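Local coordinates for DUF3218 domain-containing protein (Pseudomonas aeruginosa, PDB 2IGS) that is of unknown function, but belongs to a largely helical family placed in the lysozyme clan, so that a related fold is probable, at residues F[5-13]-F[58-69]; F[16-27]-F[72-83]. All coordinates share one frame; numbering follows the deposited sequence.

Contact 1. Residues F[5-13]-F[58-69]; sequences EINIYQNPG and ISKADQQYSTLL
The N-terminal arm that leads into helix 12-27 lies against the start of helix 63-82 and the turn before it; Tyr-9 is its centre, packed by Ile-58 and Leu-69 and tied by Tyr-65. Tyr-65 OH donates to Tyr-9 O at 2.7 Å, the donor tilted 32° from the carbonyl plane, so the hydroxyl of a buried ring is satisfied by a backbone oxygen. Tyr-65 CG stands anti to the backbone N (chi1 177°), which carries the phenol across to the arm, where Pro-12 CG packs against the same OH at 3.5 Å. The arm itself is folded by an Asx motif: Asn-7 OD1 accepts from Gln-10 N, and Asn-7 ND2 returns a bond to a lone pair of Gln-10 OE1 at 3.0 Å. Held in this turn, Tyr-9 offers its ring edge at CE1 to Ser-66 OG, while Ala-61 CB and Leu-69 CD1 approach CD1 obliquely. Leu-69 CD1 also lies 3.6 Å above the Tyr-65 ring plane, near its rim, so this one methyl touches both tyrosines. On the turn 58-61, the branched methyl Ile-58 CG2 fits between Gln-10 CG at 3.6 Å and Tyr-9 CB at 3.8 Å. Asp-62 OD2 N-caps helix 63-82 through Tyr-65 N and is also hydrogen-bonded to Tyr-128 OH.

Contact 2. Residues F[16-27]-F[72-83]; sequences LANIYKGFARQC and EIANGVTIGFRM
Phe-23 fills the middle of a nearly parallel helix pair, 16-27 and 72-82, whose axes approach to 11.5 Å at an angle of 12°. The bond from CA to CB already points at the partner helix, and with CG anti to the carbonyl carbon (chi1 -67°) the ring continues across. Ile-79 CG2 sits over one ring face, 3.5 Å from the centroid and 9° off the normal, a CH-pi contact in which CG, CD1 and CD2 lie about equally far from the methyl and CE1 and CE2 slightly closer. On the opposite face Ile-19 O lies 3.7 Å above the ring plane, near the rim, so the ring is sandwiched. Farther out, the ring reaches bare backbone: CE1 comes to Gly-80 N, and at the tip CZ meets Gly-76 O at 3.2 Å, the oxygen near the ring plane.

Toward the N-terminal ends, Tyr-20 and Glu-72 are joined through a water 2.6 Å from Tyr-20 OH. It donates to Glu-72 OE2 and accepts from Asn-75 ND2, so three buried or partly buried polar groups share one bridge; Glu-72 OE1 accepts from Thr-204 N. Leu-16 CD2 covers the aliphatic part of Glu-72, 3.8 Å from CG. Toward the other ends, Gln-26 NE2 lies 4.0 Å from CG of Met-83, a selenomethionine whose chain curls so that SE faces Gln-26 CB. Cys-27, disulfide-bonded to Cys-91, places SG 4.2 Å from Met-83 SE.

In the fold
Contacts 1 and 2 are successive parts of one interface: both run between the N-terminal arm with helix 12-27 and the region of helix 63-82. Their centres lie about 18 Å apart, and each is about 16 Å from the centre of the chain. Ile-8 joins them, since its CD1 lies 3.9 Å from Leu-16 CD2 and 4.1 Å from Ile-73 CG1. Helices 35-48 and 203-216 border both, while helix 87-113 comes in at contact 2, where it touches Ala-24, Ile-79 and Met-83 and is tied to Cys-27 by the Cys-91 disulfide. No other chain of the eight-chain assembly touches any of the four segments.

Contact 1. Residues F[5-13]-F[58-69]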
loop_
_atom_site.group_PDB
_atom_site.type_symbol
_atom_site.label_atom_id
_atom_site.label_comp_id
_atom_site.label_asym_id
_atom_site.label_seq_id
_atom_site.Cartn_x
_atom_site.Cartn_y
_atom_site.Cartn_z
ATOM N N GLU F 5 -52.408 -9.394 -17.232
ATOM C CA GLU F 5 -52.376 -7.924 -17.032
ATOM C C GLU F 5 -50.966 -7.365 -17.242
ATOM O O GLU F 5 -50.494 -6.490 -16.518
ATOM C CB GLU F 5 -52.931 -7.536 -15.663
ATOM C CG GLU F 5 -54.427 -7.839 -15.484
ATOM C CD GLU F 5 -55.342 -6.627 -15.689
ATOM O OE1 GLU F 5 -54.861 -5.572 -16.175
ATOM O OE2 GLU F 5 -56.557 -6.739 -15.359
ATOM N N ILE F 6 -50.316 -7.896 -18.265
ATOM C CA ILE F 6 -48.981 -7.518 -18.658
ATOM C C ILE F 6 -49.058 -7.016 -20.083
ATOM O O ILE F 6 -50.049 -7.235 -20.783
ATOM C CB ILE F 6 -48.012 -8.731 -18.584
ATOM C CG1 ILE F 6 -48.500 -9.893 -19.469
ATOM C CG2 ILE F 6 -47.836 -9.174 -17.133
ATOM C CD1 ILE F 6 -47.463 -10.940 -19.770
ATOM N N ASN F 7 -48.000 -6.353 -20.524
ATOM C CA ASN F 7 -47.859 -5.999 -21.930
ATOM C C ASN F 7 -46.389 -6.058 -22.326
ATOM O O ASN F 7 -45.516 -5.998 -21.462
ATOM C CB ASN F 7 -48.470 -4.623 -22.188
ATOM C CG ASN F 7 -47.691 -3.497 -21.535
ATOM O OD1 ASN F 7 -46.640 -3.128 -21.999
ATOM N ND2 ASN F 7 -48.245 -2.912 -20.490
ATOM N N ILE F 8 -46.135 -6.139 -23.631
ATOM C CA ILE F 8 -44.806 -6.314 -24.168
ATOM C C ILE F 8 -43.827 -5.163 -23.903
ATOM O O ILE F 8 -42.638 -5.397 -23.836
ATOM C CB ILE F 8 -44.835 -6.660 -25.692
ATOM C CG1 ILE F 8 -43.503 -7.341 -26.085
ATOM C CG2 ILE F 8 -45.216 -5.414 -26.533
ATOM C CD1 ILE F 8 -43.402 -7.894 -27.507
ATOM N N TYR F 9 -44.314 -3.933 -23.750
ATOM C CA TYR F 9 -43.405 -2.799 -23.480
ATOM C C TYR F 9 -42.842 -2.836 -22.051
ATOM O O TYR F 9 -41.663 -2.563 -21.851
ATOM C CB TYR F 9 -44.085 -1.446 -23.673
ATOM C CG TYR F 9 -44.693 -1.184 -25.022
ATOM C CD1 TYR F 9 -43.921 -0.672 -26.064
ATOM C CD2 TYR F 9 -46.054 -1.421 -25.251
ATOM C CE1 TYR F 9 -44.482 -0.411 -27.314
ATOM C CE2 TYR F 9 -46.631 -1.159 -26.497
ATOM C CZ TYR F 9 -45.822 -0.662 -27.524
ATOM O OH TYR F 9 -46.354 -0.387 -28.752
ATOM N N GLN F 10 -43.695 -3.178 -21.084
ATOM C CA GLN F 10 -43.338 -3.179 -19.669
ATOM C C GLN F 10 -42.901 -4.556 -19.175
ATOM O O GLN F 10 -42.153 -4.662 -18.216
ATOM C CB GLN F 10 -44.523 -2.671 -18.817
ATOM C CG GLN F 10 -44.854 -1.169 -19.011
ATOM C CD GLN F 10 -45.992 -0.707 -18.140
ATOM O OE1 GLN F 10 -47.141 -1.163 -18.281
ATOM N NE2 GLN F 10 -45.688 0.209 -17.215
ATOM N N ASN F 11 -43.406 -5.600 -19.826
ATOM C CA ASN F 11 -43.118 -6.988 -19.462
ATOM C C ASN F 11 -42.643 -7.738 -20.709
ATOM O O ASN F 11 -43.238 -8.749 -21.068
ATOM C CB ASN F 11 -44.368 -7.692 -18.869
ATOM C CG ASN F 11 -45.036 -6.893 -17.766
ATOM O OD1 ASN F 11 -44.766 -7.100 -16.565
ATOM N ND2 ASN F 11 -45.904 -5.969 -18.154
ATOM N N PRO F 12 -41.559 -7.262 -21.365
ATOM C CA PRO F 12 -41.162 -7.916 -22.634
ATOM C C PRO F 12 -40.788 -9.368 -22.371
ATOM O O PRO F 12 -41.005 -10.204 -23.210
ATOM C CB PRO F 12 -39.920 -7.134 -23.056
ATOM C CG PRO F 12 -39.411 -6.501 -21.763
ATOM C CD PRO F 12 -40.619 -6.183 -20.982
ATOM N N GLY F 13 -40.240 -9.653 -21.191
ATOM C CA GLY F 13 -39.769 -10.997 -20.889
ATOM C C GLY F 13 -40.934 -11.947 -20.733
ATOM O O GLY F 13 -40.979 -12.991 -21.365
ATOM N N ILE F 58 -46.432 3.952 -21.226
ATOM C CA ILE F 58 -46.187 3.287 -22.520
ATOM C C ILE F 58 -46.500 4.162 -23.735
ATOM O O ILE F 58 -45.974 3.915 -24.806
ATOM C CB ILE F 58 -46.880 1.870 -22.663
ATOM C CG1 ILE F 58 -48.399 1.960 -22.499
ATOM C CG2 ILE F 58 -46.273 0.864 -21.666
ATOM C CD1 ILE F 58 -49.158 0.749 -23.030
ATOM N N SER F 59 -47.323 5.196 -23.556
ATOM C CA SER F 59 -47.634 6.136 -24.638
ATOM C C SER F 59 -46.413 6.955 -25.062
ATOM O O SER F 59 -46.404 7.549 -26.137
ATOM C CB SER F 59 -48.796 7.059 -24.253
ATOM O OG SER F 59 -48.396 8.087 -23.350
ATOM N N LYS F 60 -45.393 6.971 -24.210
ATOM C CA LYS F 60 -44.161 7.694 -24.482
ATOM C C LYS F 60 -42.980 6.722 -24.631
ATOM O O LYS F 60 -41.833 7.110 -24.456
ATOM C CB LYS F 60 -43.892 8.736 -23.381
ATOM C CG LYS F 60 -45.058 9.699 -23.116
ATOM C CD LYS F 60 -45.321 10.646 -24.296
ATOM C CE LYS F 60 -46.808 10.951 -24.475
ATOM N NZ LYS F 60 -47.415 11.583 -23.276
ATOM N N ALA F 61 -43.284 5.464 -24.958
ATOM C CA ALA F 61 -42.265 4.435 -25.198
ATOM C C ALA F 61 -41.251 4.882 -26.257
ATOM O O ALA F 61 -41.646 5.439 -27.296
ATOM C CB ALA F 61 -42.921 3.136 -25.639
ATOM N N ASP F 62 -39.966 4.637 -25.984
ATOM C CA ASP F 62 -38.870 4.871 -26.941
ATOM C C ASP F 62 -39.180 4.172 -28.267
ATOM O O ASP F 62 -39.460 2.962 -28.270
ATOM C CB ASP F 62 -37.558 4.355 -26.316
ATOM C CG ASP F 62 -36.351 4.431 -27.260
ATOM O OD1 ASP F 62 -35.800 5.531 -27.478
ATOM O OD2 ASP F 62 -35.926 3.378 -27.759
ATOM N N GLN F 63 -39.123 4.941 -29.356
ATOM C CA GLN F 63 -39.341 4.455 -30.726
ATOM C C GLN F 63 -38.459 3.267 -31.143
ATOM O O GLN F 63 -38.953 2.329 -31.777
ATOM C CB GLN F 63 -39.197 5.609 -31.739
ATOM C CG GLN F 63 -40.253 6.722 -31.594
ATOM C CD GLN F 63 -39.993 7.949 -32.467
ATOM O OE1 GLN F 63 -38.854 8.411 -32.609
ATOM N NE2 GLN F 63 -41.059 8.495 -33.037
ATOM N N GLN F 64 -37.171 3.297 -30.792
ATOM C CA GLN F 64 -36.232 2.221 -31.196
ATOM C C GLN F 64 -36.466 0.935 -30.406
ATOM O O GLN F 64 -36.381 -0.169 -30.942
ATOM C CB GLN F 64 -34.763 2.654 -31.108
ATOM C CG GLN F 64 -34.317 3.649 -32.184
ATOM C CD GLN F 64 -32.817 3.911 -32.139
ATOM O OE1 GLN F 64 -32.373 4.966 -31.681
ATOM N NE2 GLN F 64 -32.024 2.941 -32.609
ATOM N N TYR F 65 -36.749 1.099 -29.123
ATOM C CA TYR F 65 -37.206 0.005 -28.279
ATOM C C TYR F 65 -38.459 -0.703 -28.846
ATOM O O TYR F 65 -38.482 -1.924 -28.988
ATOM C CB TYR F 65 -37.452 0.535 -26.870
ATOM C CG TYR F 65 -38.006 -0.492 -25.916
ATOM C CD1 TYR F 65 -37.340 -1.692 -25.703
ATOM C CD2 TYR F 65 -39.164 -0.245 -25.198
ATOM C CE1 TYR F 65 -37.831 -2.632 -24.824
ATOM C CE2 TYR F 65 -39.681 -1.191 -24.316
ATOM C CZ TYR F 65 -39.004 -2.376 -24.144
ATOM O OH TYR F 65 -39.458 -3.321 -23.271
ATOM N N SER F 66 -39.477 0.084 -29.180
ATOM C CA SER F 66 -40.728 -0.395 -29.763
ATOM C C SER F 66 -40.531 -1.101 -31.091
ATOM O O SER F 66 -41.147 -2.148 -31.337
ATOM C CB SER F 66 -41.710 0.771 -29.942
ATOM O OG SER F 66 -41.864 1.457 -28.705
ATOM N N THR F 67 -39.670 -0.536 -31.940
ATOM C CA THR F 67 -39.304 -1.171 -33.209
ATOM C C THR F 67 -38.707 -2.572 -33.005
ATOM O O THR F 67 -39.093 -3.515 -33.666
ATOM C CB THR F 67 -38.406 -0.254 -34.034
ATOM O OG1 THR F 67 -39.168 0.909 -34.397
ATOM C CG2 THR F 67 -37.893 -0.953 -35.333
ATOM N N LEU F 68 -37.799 -2.702 -32.055
ATOM C CA LEU F 68 -37.265 -4.003 -31.671
ATOM C C LEU F 68 -38.349 -5.007 -31.294
ATOM O O LEU F 68 -38.251 -6.188 -31.634
ATOM C CB LEU F 68 -36.321 -3.826 -30.478
ATOM C CG LEU F 68 -34.801 -3.844 -30.756
ATOM C CD1 LEU F 68 -34.376 -3.607 -32.247
ATOM C CD2 LEU F 68 -34.009 -2.962 -29.798
ATOM N N LEU F 69 -39.347 -4.530 -30.549
ATOM C CA LEU F 69 -40.461 -5.355 -30.082
ATOM C C LEU F 69 -41.382 -5.767 -31.222
ATOM O O LEU F 69 -41.769 -6.932 -31.292
ATOM C CB LEU F 69 -41.240 -4.686 -28.928
ATOM C CG LEU F 69 -40.448 -4.312 -27.654
ATOM C CD1 LEU F 69 -41.362 -3.559 -26.689
ATOM C CD2 LEU F 69 -39.870 -5.512 -26.939
#

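Contact 2. Residues F[16-27]-F[72-83]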
loop_
_atom_site.group_PDB
_atom_site.type_symbol
_atom_site.label_atom_id
_atom_site.label_comp_id
_atom_site.label_asym_id
_atom_site.label_seq_id
_atom_site.Cartn_x
_atom_site.Cartn_y
_atom_site.Cartn_z
ATOM N N LEU F 16 -42.904 -12.271 -24.210
ATOM C CA LEU F 16 -42.253 -13.127 -25.213
ATOM C C LEU F 16 -42.109 -14.567 -24.726
ATOM O O LEU F 16 -42.307 -15.508 -25.502
ATOM C CB LEU F 16 -40.908 -12.544 -25.645
ATOM C CG LEU F 16 -40.944 -11.155 -26.298
ATOM C CD1 LEU F 16 -39.589 -10.474 -26.254
ATOM C CD2 LEU F 16 -41.476 -11.234 -27.719
ATOM N N ALA F 17 -41.785 -14.737 -23.442
ATOM C CA ALA F 17 -41.825 -16.051 -22.802
ATOM C C ALA F 17 -43.143 -16.787 -23.054
ATOM O O ALA F 17 -43.143 -17.990 -23.309
ATOM C CB ALA F 17 -41.582 -15.927 -21.310
ATOM N N ASN F 18 -44.257 -16.061 -22.976
ATOM C CA ASN F 18 -45.588 -16.647 -23.152
ATOM C C ASN F 18 -45.778 -17.248 -24.532
ATOM O O ASN F 18 -46.330 -18.335 -24.664
ATOM C CB ASN F 18 -46.685 -15.619 -22.843
ATOM C CG ASN F 18 -46.968 -15.510 -21.362
ATOM O OD1 ASN F 18 -46.365 -16.221 -20.553
ATOM N ND2 ASN F 18 -47.897 -14.630 -20.992
ATOM N N ILE F 19 -45.329 -16.519 -25.546
ATOM C CA ILE F 19 -45.298 -16.990 -26.936
ATOM C C ILE F 19 -44.345 -18.178 -27.125
ATOM O O ILE F 19 -44.690 -19.155 -27.796
ATOM C CB ILE F 19 -44.868 -15.854 -27.883
ATOM C CG1 ILE F 19 -45.955 -14.774 -27.930
ATOM C CG2 ILE F 19 -44.592 -16.392 -29.269
ATOM C CD1 ILE F 19 -45.501 -13.476 -28.566
ATOM N N TYR F 20 -43.152 -18.093 -26.538
ATOM C CA TYR F 20 -42.187 -19.167 -26.650
ATOM C C TYR F 20 -42.559 -20.438 -25.853
ATOM O O TYR F 20 -42.249 -21.565 -26.289
ATOM C CB TYR F 20 -40.780 -18.647 -26.338
ATOM C CG TYR F 20 -40.160 -17.951 -27.545
ATOM C CD1 TYR F 20 -40.508 -16.634 -27.882
ATOM C CD2 TYR F 20 -39.266 -18.627 -28.364
ATOM C CE1 TYR F 20 -39.963 -16.011 -29.009
ATOM C CE2 TYR F 20 -38.711 -18.017 -29.473
ATOM C CZ TYR F 20 -39.066 -16.717 -29.800
ATOM O OH TYR F 20 -38.487 -16.131 -30.896
ATOM N N LYS F 21 -43.249 -20.271 -24.723
ATOM C CA LYS F 21 -43.854 -21.420 -24.042
ATOM C C LYS F 21 -44.763 -22.209 -25.031
ATOM O O LYS F 21 -44.770 -23.442 -25.053
ATOM C CB LYS F 21 -44.610 -20.954 -22.784
ATOM C CG LYS F 21 -44.868 -22.051 -21.757
ATOM C CD LYS F 21 -45.424 -21.509 -20.422
ATOM C CE LYS F 21 -46.102 -22.643 -19.642
ATOM N NZ LYS F 21 -46.256 -22.391 -18.166
ATOM N N GLY F 22 -45.470 -21.469 -25.882
ATOM C CA GLY F 22 -46.359 -22.032 -26.885
ATOM C C GLY F 22 -45.660 -22.747 -28.026
ATOM O O GLY F 22 -46.106 -23.828 -28.432
ATOM N N PHE F 23 -44.585 -22.147 -28.554
ATOM C CA PHE F 23 -43.760 -22.809 -29.568
ATOM C C PHE F 23 -43.156 -24.098 -29.001
ATOM O O PHE F 23 -43.184 -25.119 -29.660
ATOM C CB PHE F 23 -42.645 -21.902 -30.100
ATOM C CG PHE F 23 -43.125 -20.717 -30.907
ATOM C CD1 PHE F 23 -44.220 -20.815 -31.758
ATOM C CD2 PHE F 23 -42.433 -19.515 -30.853
ATOM C CE1 PHE F 23 -44.639 -19.728 -32.520
ATOM C CE2 PHE F 23 -42.839 -18.406 -31.620
ATOM C CZ PHE F 23 -43.944 -18.524 -32.453
ATOM N N ALA F 24 -42.636 -24.036 -27.775
ATOM C CA ALA F 24 -41.926 -25.152 -27.149
ATOM C C ALA F 24 -42.838 -26.341 -26.887
ATOM O O ALA F 24 -42.422 -27.493 -27.021
ATOM C CB ALA F 24 -41.242 -24.708 -25.838
ATOM N N ARG F 25 -44.076 -26.050 -26.505
ATOM C CA ARG F 25 -45.078 -27.089 -26.316
ATOM C C ARG F 25 -45.435 -27.763 -27.655
ATOM O O ARG F 25 -45.577 -28.983 -27.708
ATOM C CB ARG F 25 -46.312 -26.550 -25.588
ATOM C CG ARG F 25 -47.264 -27.658 -25.158
ATOM C CD ARG F 25 -48.485 -27.160 -24.411
ATOM N NE ARG F 25 -49.673 -27.821 -24.947
ATOM C CZ ARG F 25 -50.021 -29.084 -24.705
ATOM N NH1 ARG F 25 -49.288 -29.849 -23.904
ATOM N NH2 ARG F 25 -51.107 -29.583 -25.269
ATOM N N GLN F 26 -45.563 -26.965 -28.720
ATOM C CA GLN F 26 -45.649 -27.484 -30.087
ATOM C C GLN F 26 -44.500 -28.434 -30.392
ATOM O O GLN F 26 -44.686 -29.469 -31.014
ATOM C CB GLN F 26 -45.579 -26.356 -31.113
ATOM C CG GLN F 26 -46.828 -25.562 -31.296
ATOM C CD GLN F 26 -46.985 -25.080 -32.729
ATOM O OE1 GLN F 26 -47.086 -25.892 -33.665
ATOM N NE2 GLN F 26 -47.012 -23.764 -32.913
ATOM N N CYS F 27 -43.302 -28.053 -29.968
ATOM C CA CYS F 27 -42.115 -28.844 -30.232
ATOM C C CYS F 27 -42.143 -30.167 -29.486
ATOM O O CYS F 27 -42.129 -31.232 -30.102
ATOM C CB CYS F 27 -40.874 -28.044 -29.868
ATOM S SG CYS F 27 -40.546 -26.738 -31.061
ATOM N N GLU F 72 -39.780 -8.430 -33.144
ATOM C CA GLU F 72 -39.871 -9.668 -32.369
ATOM C C GLU F 72 -41.234 -10.347 -32.582
ATOM O O GLU F 72 -41.334 -11.578 -32.717
ATOM C CB GLU F 72 -39.612 -9.335 -30.897
ATOM C CG GLU F 72 -38.760 -10.306 -30.134
ATOM C CD GLU F 72 -37.672 -10.943 -30.968
ATOM O OE1 GLU F 72 -36.483 -10.587 -30.810
ATOM O OE2 GLU F 72 -38.012 -11.814 -31.784
ATOM N N ILE F 73 -42.275 -9.524 -32.638
ATOM C CA ILE F 73 -43.628 -9.971 -32.965
ATOM C C ILE F 73 -43.664 -10.548 -34.383
ATOM O O ILE F 73 -44.131 -11.673 -34.591
ATOM C CB ILE F 73 -44.669 -8.811 -32.756
ATOM C CG1 ILE F 73 -44.853 -8.507 -31.268
ATOM C CG2 ILE F 73 -46.004 -9.123 -33.444
ATOM C CD1 ILE F 73 -45.600 -7.204 -30.991
ATOM N N ALA F 74 -43.144 -9.793 -35.347
ATOM C CA ALA F 74 -43.050 -10.261 -36.735
ATOM C C ALA F 74 -42.289 -11.587 -36.873
ATOM O O ALA F 74 -42.659 -12.440 -37.683
ATOM C CB ALA F 74 -42.438 -9.196 -37.625
ATOM N N ASN F 75 -41.244 -11.773 -36.085
ATOM C CA ASN F 75 -40.505 -13.024 -36.125
ATOM C C ASN F 75 -41.274 -14.230 -35.547
ATOM O O ASN F 75 -41.169 -15.354 -36.058
ATOM C CB ASN F 75 -39.156 -12.872 -35.433
ATOM C CG ASN F 75 -38.330 -14.131 -35.507
ATOM O OD1 ASN F 75 -37.836 -14.503 -36.570
ATOM N ND2 ASN F 75 -38.202 -14.815 -34.381
ATOM N N GLY F 76 -42.032 -13.988 -34.483
ATOM C CA GLY F 76 -42.914 -14.999 -33.920
ATOM C C GLY F 76 -43.943 -15.445 -34.928
ATOM O O GLY F 76 -44.220 -16.637 -35.032
ATOM N N VAL F 77 -44.509 -14.487 -35.674
ATOM C CA VAL F 77 -45.403 -14.805 -36.781
ATOM C C VAL F 77 -44.729 -15.745 -37.796
ATOM O O VAL F 77 -45.335 -16.735 -38.222
ATOM C CB VAL F 77 -45.993 -13.541 -37.497
ATOM C CG1 VAL F 77 -46.910 -13.960 -38.664
ATOM C CG2 VAL F 77 -46.779 -12.660 -36.519
ATOM N N THR F 78 -43.490 -15.464 -38.181
ATOM C CA THR F 78 -42.880 -16.288 -39.228
ATOM C C THR F 78 -42.552 -17.706 -38.734
ATOM O O THR F 78 -42.680 -18.670 -39.494
ATOM C CB THR F 78 -41.702 -15.603 -39.978
ATOM O OG1 THR F 78 -40.505 -15.696 -39.212
ATOM C CG2 THR F 78 -42.014 -14.151 -40.270
ATOM N N ILE F 79 -42.162 -17.820 -37.463
ATOM C CA ILE F 79 -41.978 -19.122 -36.791
ATOM C C ILE F 79 -43.272 -19.953 -36.736
ATOM O O ILE F 79 -43.253 -21.165 -36.975
ATOM C CB ILE F 79 -41.396 -18.957 -35.381
ATOM C CG1 ILE F 79 -39.907 -18.605 -35.468
ATOM C CG2 ILE F 79 -41.580 -20.238 -34.555
ATOM C CD1 ILE F 79 -39.375 -18.016 -34.203
ATOM N N GLY F 80 -44.395 -19.299 -36.439
ATOM C CA GLY F 80 -45.694 -19.944 -36.540
ATOM C C GLY F 80 -45.874 -20.613 -37.897
ATOM O O GLY F 80 -46.321 -21.771 -37.974
ATOM N N PHE F 81 -45.513 -19.893 -38.966
ATOM C CA PHE F 81 -45.618 -20.422 -40.329
ATOM C C PHE F 81 -44.631 -21.559 -40.608
ATOM O O PHE F 81 -44.989 -22.543 -41.253
ATOM C CB PHE F 81 -45.461 -19.308 -41.381
ATOM C CG PHE F 81 -46.704 -18.479 -41.586
ATOM C CD1 PHE F 81 -47.681 -18.875 -42.496
ATOM C CD2 PHE F 81 -46.904 -17.307 -40.874
ATOM C CE1 PHE F 81 -48.834 -18.112 -42.685
ATOM C CE2 PHE F 81 -48.063 -16.541 -41.057
ATOM C CZ PHE F 81 -49.022 -16.944 -41.959
ATOM N N ARG F 82 -43.399 -21.428 -40.123
ATOM C CA ARG F 82 -42.352 -22.417 -40.409
ATOM C C ARG F 82 -42.479 -23.699 -39.558
ATOM O O ARG F 82 -41.893 -24.729 -39.893
ATOM C CB ARG F 82 -40.951 -21.795 -40.279
ATOM C CG ARG F 82 -40.642 -20.694 -41.309
ATOM C CD ARG F 82 -39.128 -20.529 -41.547
ATOM N NE ARG F 82 -38.442 -20.225 -40.311
ATOM C CZ ARG F 82 -37.495 -20.958 -39.717
ATOM N NH1 ARG F 82 -37.025 -22.071 -40.251
ATOM N NH2 ARG F 82 -36.999 -20.528 -38.565
HETATM N N MSE F 83 -43.233 -23.606 -38.460
HETATM C CA MSE F 83 -43.596 -24.747 -37.614
HETATM C C MSE F 83 -44.322 -25.852 -38.380
HETATM O O MSE F 83 -44.198 -27.026 -38.015
HETATM C CB MSE F 83 -44.466 -24.293 -36.425
HETATM C CG MSE F 83 -43.694 -23.766 -35.213
HETATM SE SE MSE F 83 -42.982 -25.221 -34.125
HETATM C CE MSE F 83 -41.736 -25.977 -35.365
HETATM O O HOH W 1 -39.517 -13.900 -31.768
#